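Local coordinates for kelch-like protein 7 (Homo sapiens, PDB 3II7) that serves as the substrate-specific adapter of a CUL3-RBX1 E3 ubiquitin ligase complex, this chain being the Kelch-repeat domain of the adapter, at residues A[71-76]-A[82-87]. Numbering follows the deposited sequence.
Sequences RMDCYN and WYSKLG. With EDO (1,2-ethanediol), chain R.
Tyr75 and Trp82 pair near the turn of the antiparallel hairpin formed by the outer two strands of a four-stranded Kelch propeller blade, in the second Kelch repeat. Two hydrogen-bonded pairs, Met72 with Lys85 and Cys74 with Tyr83, zip the strands together. The Trp82 side chain lies across strand 71-76: CB is 3.8 Å from Cys74 O, and CG, beside the backbone N (chi1 -72°), turns the indole across Tyr75. CE3 meets Cys74 O; CZ3, CH2 and CZ2 cover Tyr75 CB, which sits 3.6 Å from the centroid of the six-membered ring in a CH-pi contact. CD1 and CE2 lie by Tyr75 CD1, and NE1 comes 3.3 Å from that same atom while giving its hydrogen to Arg40 O. The Tyr75 ring and the indole's five-membered ring are inclined at 38°. With an alanine in place of Trp82, Tyr75 CB and CD1 would probably lose the indole cover and Arg40 O its N-H donor. On the same sheet face, Asp73 OD1 accepts hydrogen bonds from both Ser84 OG, at 2.7 Å, and Arg71 NE, while Arg71 NH2 reaches OD2; this side-on grip fixes the carboxylate, and OD2 also takes a salt bridge from Arg46. The reverse face carries Cys74 CB over the centre of the Tyr83 ring, 3.6 Å from its centroid, with SG obliquely placed. Beyond that ring, one water joins Tyr83 OH to Asn76 ND2, 3.0 Å from each.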
loop_
_atom_site.group_PDB
_atom_site.type_symbol
_atom_site.label_atom_id
_atom_site.label_comp_id
_atom_site.label_asym_id
_atom_site.label_seq_id
_atom_site.Cartn_x
_atom_site.Cartn_y
_atom_site.Cartn_z
ATOM N N ARG A 71 15.701 -9.261 6.190
ATOM C CA ARG A 71 16.404 -8.077 5.769
ATOM C C ARG A 71 15.439 -7.038 5.186
ATOM O O ARG A 71 14.477 -7.389 4.515
ATOM C CB ARG A 71 17.350 -8.490 4.663
ATOM C CG ARG A 71 18.305 -7.455 4.225
ATOM C CD ARG A 71 19.222 -8.035 3.127
ATOM N NE ARG A 71 18.502 -8.220 1.881
ATOM C CZ ARG A 71 18.147 -9.380 1.339
ATOM N NH1 ARG A 71 18.503 -10.555 1.875
ATOM N NH2 ARG A 71 17.450 -9.369 0.220
ATOM N N MET A 72 15.756 -5.749 5.394
ATOM C CA MET A 72 15.025 -4.621 4.769
ATOM C C MET A 72 15.933 -4.051 3.707
ATOM O O MET A 72 17.068 -3.683 3.995
ATOM C CB MET A 72 14.732 -3.545 5.849
ATOM C CG MET A 72 14.081 -2.286 5.383
ATOM S SD MET A 72 13.291 -1.463 6.805
ATOM C CE MET A 72 14.726 -0.898 7.703
ATOM N N ASP A 73 15.454 -4.008 2.475
ATOM C CA ASP A 73 16.248 -3.445 1.373
ATOM C C ASP A 73 15.814 -2.011 1.131
ATOM O O ASP A 73 14.612 -1.706 1.138
ATOM C CB ASP A 73 16.121 -4.323 0.146
ATOM C CG ASP A 73 16.763 -5.671 0.342
ATOM O OD1 ASP A 73 17.852 -5.740 0.992
ATOM O OD2 ASP A 73 16.175 -6.688 -0.131
ATOM N N CYS A 74 16.787 -1.130 0.952
ATOM C CA CYS A 74 16.537 0.309 0.945
ATOM C C CYS A 74 17.104 0.898 -0.322
ATOM O O CYS A 74 18.285 0.662 -0.657
ATOM C CB CYS A 74 17.180 0.958 2.148
ATOM S SG CYS A 74 16.808 0.176 3.757
ATOM N N TYR A 75 16.295 1.683 -1.007
ATOM C CA TYR A 75 16.730 2.329 -2.236
ATOM C C TYR A 75 16.746 3.827 -2.053
ATOM O O TYR A 75 15.684 4.440 -1.836
ATOM C CB TYR A 75 15.806 1.955 -3.358
ATOM C CG TYR A 75 16.140 2.612 -4.675
ATOM C CD1 TYR A 75 17.340 2.328 -5.332
ATOM C CD2 TYR A 75 15.242 3.503 -5.287
ATOM C CE1 TYR A 75 17.642 2.932 -6.557
ATOM C CE2 TYR A 75 15.535 4.092 -6.531
ATOM C CZ TYR A 75 16.727 3.804 -7.144
ATOM O OH TYR A 75 17.036 4.389 -8.323
ATOM N N ASN A 76 17.941 4.412 -2.120
ATOM C CA ASN A 76 18.092 5.836 -2.066
ATOM C C ASN A 76 17.805 6.401 -3.470
ATOM O O ASN A 76 18.558 6.151 -4.428
ATOM C CB ASN A 76 19.478 6.230 -1.585
ATOM C CG ASN A 76 19.609 7.729 -1.407
ATOM O OD1 ASN A 76 19.389 8.484 -2.342
ATOM N ND2 ASN A 76 19.924 8.166 -0.180
ATOM N N TRP A 82 21.413 1.094 -3.561
ATOM C CA TRP A 82 20.739 0.215 -2.642
ATOM C C TRP A 82 21.596 -0.087 -1.440
ATOM O O TRP A 82 22.835 -0.211 -1.544
ATOM C CB TRP A 82 20.405 -1.108 -3.328
ATOM C CG TRP A 82 19.301 -1.023 -4.335
ATOM C CD1 TRP A 82 19.432 -0.718 -5.668
ATOM C CD2 TRP A 82 17.906 -1.270 -4.114
ATOM N NE1 TRP A 82 18.194 -0.741 -6.284
ATOM C CE2 TRP A 82 17.248 -1.097 -5.356
ATOM C CE3 TRP A 82 17.141 -1.625 -2.983
ATOM C CZ2 TRP A 82 15.858 -1.258 -5.499
ATOM C CZ3 TRP A 82 15.775 -1.798 -3.123
ATOM C CH2 TRP A 82 15.135 -1.590 -4.373
ATOM N N TYR A 83 20.938 -0.251 -0.305
ATOM C CA TYR A 83 21.588 -0.755 0.888
ATOM C C TYR A 83 20.624 -1.590 1.720
ATOM O O TYR A 83 19.426 -1.633 1.427
ATOM C CB TYR A 83 22.220 0.385 1.694
ATOM C CG TYR A 83 21.271 1.421 2.192
ATOM C CD1 TYR A 83 20.819 1.398 3.506
ATOM C CD2 TYR A 83 20.860 2.481 1.373
ATOM C CE1 TYR A 83 19.932 2.382 3.986
ATOM C CE2 TYR A 83 20.015 3.467 1.863
ATOM C CZ TYR A 83 19.556 3.406 3.159
ATOM O OH TYR A 83 18.717 4.387 3.652
ATOM N N SER A 84 21.142 -2.296 2.722
ATOM C CA SER A 84 20.280 -3.195 3.502
ATOM C C SER A 84 20.471 -3.041 4.988
ATOM O O SER A 84 21.606 -2.877 5.468
ATOM C CB SER A 84 20.535 -4.651 3.123
ATOM O OG SER A 84 20.347 -4.868 1.750
ATOM N N LYS A 85 19.356 -3.104 5.706
ATOM C CA LYS A 85 19.313 -3.070 7.165
ATOM C C LYS A 85 18.552 -4.296 7.650
ATOM O O LYS A 85 18.087 -5.061 6.853
ATOM C CB LYS A 85 18.603 -1.802 7.610
ATOM C CG LYS A 85 19.325 -0.545 7.211
ATOM C CD LYS A 85 20.567 -0.360 8.084
ATOM C CE LYS A 85 21.472 0.720 7.563
ATOM N NZ LYS A 85 22.808 0.588 8.195
ATOM N N LEU A 86 18.476 -4.508 8.966
ATOM C CA LEU A 86 17.695 -5.626 9.465
ATOM C C LEU A 86 16.248 -5.178 9.528
ATOM O O LEU A 86 15.964 -4.025 9.816
ATOM C CB LEU A 86 18.249 -6.170 10.795
ATOM C CG LEU A 86 19.538 -7.013 10.608
ATOM C CD1 LEU A 86 20.135 -7.458 11.970
ATOM C CD2 LEU A 86 19.313 -8.248 9.686
ATOM N N GLY A 87 15.350 -6.073 9.137
ATOM C CA GLY A 87 13.975 -5.733 8.858
ATOM C C GLY A 87 13.147 -5.837 10.081
ATOM O O GLY A 87 13.689 -5.776 11.193
HETATM C C1 EDO R . 19.137 -1.905 11.508
HETATM O O1 EDO R . 19.878 -2.826 10.684
HETATM C C2 EDO R . 18.218 -2.683 12.463
HETATM O O2 EDO R . 18.973 -3.494 13.386
HETATM O O HOH W 1 20.085 6.846 2.478
#